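Local coordinates for protein inosine-uridine preferring nucleoside hydrolase (Gardnerella vaginalis 315-A, PDB 6BA1) that belongs to the inosine-uridine preferring nucleoside hydrolase family and holds a calcium ion in a buried site at the C-terminal edge of its central parallel strands, at residues Leu11-Asp17 with Gly37-Val42; Gln46-Asn50 with Asp90-Gly94; Gly68-Ser73 with Thr134-Ala138. All coordinates share one frame. Numbering follows the deposited sequence.

How the contacts relate
From the N terminus, contact 1 closes first, bringing the loop after strand 31-37 back to the turn between strand 6-11 and helix 15-25, where calcium is bound. Contact 2 opens after it and joins helix 44-57 to the loop after helix 82-88. Contact 3 opens within that span and closes beyond it, so the two cross, 68-73 lying between the segments of contact 2 and 134-138 after both. Contact 1 touches both others: T13 O meets N50 ND2 at 2.7 Å and Y39 OH meets T134 OG1 at 2.8 Å. Contacts 2 and 3, with centres about 18 Å apart, do not touch. Together they knit the loops at the C-terminal ends of the parallel strands.

Contact 1 (Leu11-Asp17 with Gly37-Val42); sequences LDTGVDD and GTYGNV. With CA (calcium ion), chain S.
The calcium site and the aspartate-rich turn that supplies two of its ligands define this contact. D12 OD1 and D17 OD1 bind the ion at 2.6 and 2.5 Å, and T130 O and D248 from later in the chain complete the site. L11 and G37 end neighbouring parallel strands as a bridge pair, CA atoms 5.1 Å apart, and T38 N donates to L11 O at 2.9 Å. Beyond the strands the segments stay side by side, with CA-CA spacings of 4.9 Å for D12-Y39 and 5.6 Å for G14-N41. A cis peptide joins T13 to G14, whose positive phi (107°) suits glycine and which occupies the N-cap position of helix 15-25. The DTGVDD turn corresponds to the latter part of the N-terminal aspartate signature (DxDxGxDD) of nucleoside hydrolases. D12, in the p rotamer, divides its carboxylate: OD1 goes to calcium, while OD2 accepts from N41 N at 3.1 Å. G40 (phi/psi 140/-82) lets the loop turn in beneath it, since a CB there would lie 2.8 Å from D12 OD2. N41 points its side chain (chi1 m) toward the turn, with ND2 3.7 Å from G14 CA. On the flank, V42 CG1 packs against T13 O at 3.3 Å.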
loop_
_atom_site.group_PDB
_atom_site.type_symbol
_atom_site.label_atom_id
_atom_site.label_comp_id
_atom_site.label_asym_id
_atom_site.label_seq_id
_atom_site.Cartn_x
_atom_site.Cartn_y
_atom_site.Cartn_z
ATOM N N LEU A 11 -8.191 14.948 -19.841
ATOM C CA LEU A 11 -9.234 13.922 -19.975
ATOM C C LEU A 11 -9.150 13.050 -21.232
ATOM O O LEU A 11 -8.926 13.552 -22.342
ATOM C CB LEU A 11 -10.608 14.587 -19.948
ATOM C CG LEU A 11 -10.906 15.516 -18.771
ATOM C CD1 LEU A 11 -12.271 16.158 -18.951
ATOM C CD2 LEU A 11 -10.828 14.762 -17.449
ATOM N N ASP A 12 -9.353 11.747 -21.029
ATOM C CA ASP A 12 -9.574 10.778 -22.107
ATOM C C ASP A 12 -11.081 10.539 -22.221
ATOM O O ASP A 12 -11.585 9.481 -21.881
ATOM C CB ASP A 12 -8.765 9.470 -21.893
ATOM C CG ASP A 12 -9.090 8.716 -20.569
ATOM O OD1 ASP A 12 -9.605 9.296 -19.585
ATOM O OD2 ASP A 12 -8.795 7.505 -20.511
ATOM N N THR A 13 -11.782 11.548 -22.730
ATOM C CA THR A 13 -13.235 11.665 -22.574
ATOM C C THR A 13 -14.043 10.702 -23.473
ATOM O O THR A 13 -14.104 10.936 -24.671
ATOM C CB THR A 13 -13.678 13.119 -22.859
ATOM O OG1 THR A 13 -12.660 14.035 -22.433
ATOM C CG2 THR A 13 -14.979 13.423 -22.140
ATOM N N GLY A 14 -14.660 9.627 -22.963
ATOM C CA GLY A 14 -14.619 9.153 -21.565
ATOM C C GLY A 14 -15.913 9.399 -20.814
ATOM O O GLY A 14 -16.352 10.540 -20.705
ATOM N N VAL A 15 -16.509 8.339 -20.273
ATOM C CA VAL A 15 -17.814 8.418 -19.601
ATOM C C VAL A 15 -17.685 9.046 -18.221
ATOM O O VAL A 15 -18.327 10.059 -17.935
ATOM C CB VAL A 15 -18.522 7.053 -19.478
ATOM C CG1 VAL A 15 -19.859 7.195 -18.754
ATOM C CG2 VAL A 15 -18.730 6.432 -20.857
ATOM N N ASP A 16 -16.869 8.430 -17.370
ATOM C CA ASP A 16 -16.549 9.019 -16.060
ATOM C C ASP A 16 -15.839 10.370 -16.215
ATOM O O ASP A 16 -16.000 11.257 -15.377
ATOM C CB ASP A 16 -15.770 8.055 -15.109
ATOM C CG ASP A 16 -14.720 7.204 -15.812
ATOM O OD1 ASP A 16 -13.873 7.741 -16.562
ATOM O OD2 ASP A 16 -14.740 5.970 -15.609
ATOM N N ASP A 17 -15.094 10.530 -17.306
ATOM C CA ASP A 17 -14.435 11.798 -17.608
ATOM C C ASP A 17 -15.420 12.962 -17.809
ATOM O O ASP A 17 -15.130 14.074 -17.369
ATOM C CB ASP A 17 -13.501 11.647 -18.811
ATOM C CG ASP A 17 -12.305 10.738 -18.512
ATOM O OD1 ASP A 17 -12.445 9.495 -18.526
ATOM O OD2 ASP A 17 -11.208 11.268 -18.245
ATOM N N GLY A 37 -6.764 17.405 -23.606
ATOM C CA GLY A 37 -7.215 16.113 -24.149
ATOM C C GLY A 37 -6.100 15.084 -24.178
ATOM O O GLY A 37 -4.974 15.408 -24.545
ATOM N N THR A 38 -6.404 13.852 -23.779
ATOM C CA THR A 38 -5.452 12.744 -23.878
ATOM C C THR A 38 -6.203 11.486 -24.337
ATOM O O THR A 38 -7.352 11.588 -24.781
ATOM C CB THR A 38 -4.651 12.560 -22.550
ATOM O OG1 THR A 38 -3.470 11.767 -22.773
ATOM C CG2 THR A 38 -5.506 11.924 -21.454
ATOM N N TYR A 39 -5.566 10.320 -24.221
ATOM C CA TYR A 39 -5.989 9.087 -24.903
ATOM C C TYR A 39 -6.228 7.973 -23.886
ATOM O O TYR A 39 -5.815 8.087 -22.731
ATOM C CB TYR A 39 -4.901 8.653 -25.893
ATOM C CG TYR A 39 -3.590 8.304 -25.207
ATOM C CD1 TYR A 39 -3.282 6.985 -24.875
ATOM C CD2 TYR A 39 -2.680 9.303 -24.855
ATOM C CE1 TYR A 39 -2.100 6.672 -24.236
ATOM C CE2 TYR A 39 -1.491 8.997 -24.211
ATOM C CZ TYR A 39 -1.206 7.680 -23.903
ATOM O OH TYR A 39 -0.045 7.357 -23.255
ATOM N N GLY A 40 -6.872 6.891 -24.320
ATOM C CA GLY A 40 -7.062 5.710 -23.465
ATOM C C GLY A 40 -8.438 5.114 -23.636
ATOM O O GLY A 40 -8.611 4.130 -24.366
ATOM N N ASN A 41 -9.412 5.698 -22.942
ATOM C CA ASN A 41 -10.825 5.323 -23.086
ATOM C C ASN A 41 -11.234 5.431 -24.557
ATOM O O ASN A 41 -11.989 4.607 -25.074
ATOM C CB ASN A 41 -11.744 6.228 -22.241
ATOM C CG ASN A 41 -11.568 6.034 -20.735
ATOM O OD1 ASN A 41 -10.876 5.128 -20.286
ATOM N ND2 ASN A 41 -12.213 6.888 -19.948
ATOM N N VAL A 42 -10.714 6.462 -25.219
ATOM C CA VAL A 42 -10.949 6.689 -26.624
ATOM C C VAL A 42 -9.738 7.400 -27.239
ATOM O O VAL A 42 -8.928 7.992 -26.508
ATOM C CB VAL A 42 -12.257 7.500 -26.791
ATOM C CG1 VAL A 42 -12.066 8.948 -26.349
ATOM C CG2 VAL A 42 -12.810 7.380 -28.215
HETATM CA CA CA S . -10.545 8.186 -17.483
#

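Contact 2 (Gln46-Asn50 with Asp90-Gly94); sequences QGVRN and DNGIG
Residues 46-50 form a turn of helix 44-57, with N50 N bonded to Q46 O at 3.1 Å, and the irregular loop 90-94 follows the helix in the same sense: N91 CA lies 7.0 Å from Q46 CA and I93 CA 7.5 Å from N50 CA. The loop bends at G92, where phi/psi of 88/20 favours glycine. It is braced by an Asx turn, in which N91 OD1 accepts from I93 N at 2.9 Å; N91 takes chi1 p to reach it. G94 again has positive phi as the chain leaves.

One face of the helix meets this loop through Q46, R49 and N50, spaced by three and four residues. N50, in the m rotamer, has its CA-to-CB bond directed toward the loop and supplies the central bond: ND2 donates to N91 O at 2.8 Å with an angle of 162°. The same amide nitrogen is bonded to T13 O of the calcium-binding turn, while G92 is itself joined to G14 by backbone hydrogen bonding. The I93 side chain turns back toward the helix, its CG1 3.2 Å from N50 ND2 and its CD1 3.5 Å from R49 NH2. The R49 guanidinium has its charge partner in D100, so its meeting with I93 is only packing. F222 and M226 of helix 218-237 also touch I93.

The two segments cover only 196 Å² between them. The N50 amide binds main-chain carbonyls of two separate loops, so helix 44-57 holds both through their backbones.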
loop_
_atom_site.group_PDB
_atom_site.type_symbol
_atom_site.label_atom_id
_atom_site.label_comp_id
_atom_site.label_asym_id
_atom_site.label_seq_id
_atom_site.Cartn_x
_atom_site.Cartn_y
_atom_site.Cartn_z
ATOM N N GLN A 46 -10.908 11.990 -30.626
ATOM C CA GLN A 46 -12.255 11.723 -30.113
ATOM C C GLN A 46 -12.482 12.337 -28.723
ATOM O O GLN A 46 -13.567 12.848 -28.447
ATOM C CB GLN A 46 -12.561 10.217 -30.078
ATOM C CG GLN A 46 -13.383 9.704 -31.252
ATOM C CD GLN A 46 -14.819 10.212 -31.235
ATOM O OE1 GLN A 46 -15.352 10.560 -30.180
ATOM N NE2 GLN A 46 -15.446 10.264 -32.402
ATOM N N GLY A 47 -11.455 12.293 -27.870
ATOM C CA GLY A 47 -11.467 12.960 -26.563
ATOM C C GLY A 47 -11.768 14.454 -26.656
ATOM O O GLY A 47 -12.522 14.996 -25.847
ATOM N N VAL A 48 -11.183 15.101 -27.661
ATOM C CA VAL A 48 -11.406 16.514 -27.917
ATOM C C VAL A 48 -12.812 16.792 -28.484
ATOM O O VAL A 48 -13.484 17.721 -28.018
ATOM C CB VAL A 48 -10.305 17.098 -28.835
ATOM C CG1 VAL A 48 -10.630 18.530 -29.271
ATOM C CG2 VAL A 48 -8.955 17.031 -28.126
ATOM N N ARG A 49 -13.253 16.002 -29.475
ATOM C CA ARG A 49 -14.605 16.165 -30.045
ATOM C C ARG A 49 -15.683 16.111 -28.967
ATOM O O ARG A 49 -16.627 16.911 -28.972
ATOM C CB ARG A 49 -14.925 15.089 -31.087
ATOM C CG ARG A 49 -16.198 15.391 -31.892
ATOM C CD ARG A 49 -16.934 14.149 -32.375
ATOM N NE ARG A 49 -17.818 13.528 -31.379
ATOM C CZ ARG A 49 -18.996 14.012 -30.955
ATOM N NH1 ARG A 49 -19.473 15.170 -31.393
ATOM N NH2 ARG A 49 -19.703 13.342 -30.061
ATOM N N ASN A 50 -15.525 15.155 -28.058
ATOM C CA ASN A 50 -16.480 14.927 -26.980
ATOM C C ASN A 50 -16.435 16.080 -25.991
ATOM O O ASN A 50 -17.477 16.633 -25.628
ATOM C CB ASN A 50 -16.174 13.596 -26.272
ATOM C CG ASN A 50 -16.241 12.403 -27.217
ATOM O OD1 ASN A 50 -16.590 12.539 -28.400
ATOM N ND2 ASN A 50 -15.907 11.231 -26.704
ATOM N N ASP A 90 -18.062 3.268 -28.547
ATOM C CA ASP A 90 -17.213 3.559 -29.708
ATOM C C ASP A 90 -16.879 5.044 -29.769
ATOM O O ASP A 90 -15.702 5.422 -29.882
ATOM C CB ASP A 90 -17.895 3.100 -30.993
ATOM C CG ASP A 90 -18.285 1.633 -30.941
ATOM O OD1 ASP A 90 -17.403 0.794 -30.672
ATOM O OD2 ASP A 90 -19.474 1.326 -31.145
ATOM N N ASN A 91 -17.912 5.881 -29.668
ATOM C CA ASN A 91 -17.726 7.331 -29.527
ATOM C C ASN A 91 -17.058 7.756 -28.201
ATOM O O ASN A 91 -16.515 8.855 -28.121
ATOM C CB ASN A 91 -19.051 8.097 -29.747
ATOM C CG ASN A 91 -20.130 7.752 -28.725
ATOM O OD1 ASN A 91 -19.891 7.026 -27.767
ATOM N ND2 ASN A 91 -21.335 8.283 -28.936
ATOM N N GLY A 92 -17.109 6.901 -27.178
ATOM C CA GLY A 92 -16.508 7.176 -25.859
ATOM C C GLY A 92 -17.438 7.915 -24.904
ATOM O O GLY A 92 -16.978 8.509 -23.927
ATOM N N ILE A 93 -18.744 7.857 -25.183
ATOM C CA ILE A 93 -19.759 8.667 -24.497
ATOM C C ILE A 93 -21.044 7.830 -24.317
ATOM O O ILE A 93 -22.162 8.317 -24.525
ATOM C CB ILE A 93 -20.121 9.946 -25.313
ATOM C CG1 ILE A 93 -18.943 10.519 -26.101
ATOM C CG2 ILE A 93 -20.675 11.034 -24.412
ATOM C CD1 ILE A 93 -19.354 11.644 -27.039
ATOM N N GLY A 94 -20.888 6.570 -23.927
ATOM C CA GLY A 94 -21.954 5.583 -24.129
ATOM C C GLY A 94 -21.989 5.311 -25.621
ATOM O O GLY A 94 -20.958 5.029 -26.215
#

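Contact 3 (Gly68-Ser73 with Thr134-Ala138); sequences GLSHAS and TNIAA
L69 lays its side chain over the first turn of helix 134-142, CD1 resting 3.8 Å from A138 CB and 4.2 Å from T134 CG2. Rotamer m at chi1 lets its methyl reach A138, which sits one turn further along the helix than T134; A138 N is bonded to T134 O at 3.3 Å. Below this small apolar patch the backbone of L69 is held as well: its N donates to N135 OD1 at 3.0 Å, almost linearly (173°), with N135 in the m rotamer. G68 approaches the same amide, its CA 3.6 Å from N135 OD1, and lacks a CB that would clash at 2.5 Å with N135 ND2. That nitrogen is hydrogen-bonded to D10 and to G37 O, so one asparagine side chain links three parts of the chain.

The loop 68-73 then arches past the start of the helix, the CA atoms of G68 and N135 lying 6.1 Å apart and those of S73 and T134 6.0 Å. T134 CG2 fits inside the arch, 3.5 Å from H71 O and 3.9 Å from S73 N, while its hydroxyl pairs with Y39 OH and D177.

Joining the loop after edge strand 64-67 to the helix after strand 125-129, across strands 31-37 and 6-11, the arrangement belongs to the Rossmann-like 3-2-1-4-5-6 strand order of the nucleoside hydrolase fold.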
loop_
_atom_site.group_PDB
_atom_site.type_symbol
_atom_site.label_atom_id
_atom_site.label_comp_id
_atom_site.label_asym_id
_atom_site.label_seq_id
_atom_site.Cartn_x
_atom_site.Cartn_y
_atom_site.Cartn_z
ATOM N N GLY A 68 -3.446 17.544 -26.415
ATOM C CA GLY A 68 -2.269 16.845 -25.887
ATOM C C GLY A 68 -1.719 15.797 -26.844
ATOM O O GLY A 68 -1.953 15.866 -28.037
ATOM N N LEU A 69 -1.004 14.820 -26.292
ATOM C CA LEU A 69 -0.279 13.815 -27.079
ATOM C C LEU A 69 -1.130 12.580 -27.365
ATOM O O LEU A 69 -1.939 12.192 -26.535
ATOM C CB LEU A 69 1.024 13.437 -26.355
ATOM C CG LEU A 69 2.053 14.569 -26.267
ATOM C CD1 LEU A 69 2.874 14.516 -24.996
ATOM C CD2 LEU A 69 2.973 14.526 -27.467
ATOM N N SER A 70 -0.930 11.973 -28.538
ATOM C CA SER A 70 -1.725 10.811 -29.007
ATOM C C SER A 70 -1.288 9.474 -28.414
ATOM O O SER A 70 -2.142 8.643 -28.085
ATOM C CB SER A 70 -1.645 10.693 -30.532
ATOM O OG SER A 70 -2.261 11.796 -31.162
ATOM N N HIS A 71 0.028 9.268 -28.314
ATOM C CA HIS A 71 0.596 7.983 -27.858
ATOM C C HIS A 71 1.415 8.166 -26.577
ATOM O O HIS A 71 1.675 9.288 -26.147
ATOM C CB HIS A 71 1.439 7.314 -28.975
ATOM C CG HIS A 71 2.473 8.204 -29.594
ATOM N ND1 HIS A 71 2.331 8.742 -30.855
ATOM C CD2 HIS A 71 3.672 8.641 -29.137
ATOM C CE1 HIS A 71 3.393 9.478 -31.152
ATOM N NE2 HIS A 71 4.223 9.431 -30.124
ATOM N N ALA A 72 1.803 7.043 -25.978
ATOM C CA ALA A 72 2.555 7.035 -24.720
ATOM C C ALA A 72 3.996 7.531 -24.846
ATOM O O ALA A 72 4.610 7.417 -25.910
ATOM C CB ALA A 72 2.538 5.646 -24.106
ATOM N N SER A 73 4.504 8.102 -23.748
ATOM C CA SER A 73 5.921 8.430 -23.534
ATOM C C SER A 73 6.907 7.532 -24.294
ATOM O O SER A 73 7.802 8.036 -24.976
ATOM C CB SER A 73 6.222 8.362 -22.025
ATOM O OG SER A 73 7.588 8.597 -21.704
ATOM N N THR A 134 0.865 11.074 -19.384
ATOM C CA THR A 134 1.641 11.446 -20.582
ATOM C C THR A 134 1.839 12.938 -20.814
ATOM O O THR A 134 2.955 13.381 -21.111
ATOM C CB THR A 134 0.982 10.860 -21.856
ATOM O OG1 THR A 134 0.598 9.495 -21.623
ATOM C CG2 THR A 134 1.936 10.924 -23.053
ATOM N N ASN A 135 0.755 13.699 -20.681
ATOM C CA ASN A 135 0.788 15.142 -20.927
ATOM C C ASN A 135 1.636 15.894 -19.904
ATOM O O ASN A 135 2.606 16.556 -20.282
ATOM C CB ASN A 135 -0.631 15.722 -21.009
ATOM C CG ASN A 135 -1.385 15.278 -22.258
ATOM O OD1 ASN A 135 -0.797 14.901 -23.273
ATOM N ND2 ASN A 135 -2.699 15.340 -22.187
ATOM N N ILE A 136 1.295 15.790 -18.623
ATOM C CA ILE A 136 2.062 16.509 -17.584
ATOM C C ILE A 136 3.503 15.992 -17.368
ATOM O O ILE A 136 4.348 16.710 -16.826
ATOM C CB ILE A 136 1.290 16.611 -16.247
ATOM C CG1 ILE A 136 1.963 17.654 -15.337
ATOM C CG2 ILE A 136 1.153 15.252 -15.568
ATOM C CD1 ILE A 136 1.011 18.455 -14.485
ATOM N N ALA A 137 3.784 14.762 -17.801
ATOM C CA ALA A 137 5.162 14.261 -17.861
ATOM C C ALA A 137 5.995 15.055 -18.863
ATOM O O ALA A 137 7.120 15.462 -18.560
ATOM C CB ALA A 137 5.177 12.795 -18.237
ATOM N N ALA A 138 5.433 15.260 -20.056
ATOM C CA ALA A 138 6.051 16.100 -21.083
ATOM C C ALA A 138 6.170 17.570 -20.651
ATOM O O ALA A 138 7.140 18.244 -21.009
ATOM C CB ALA A 138 5.279 15.993 -22.390
#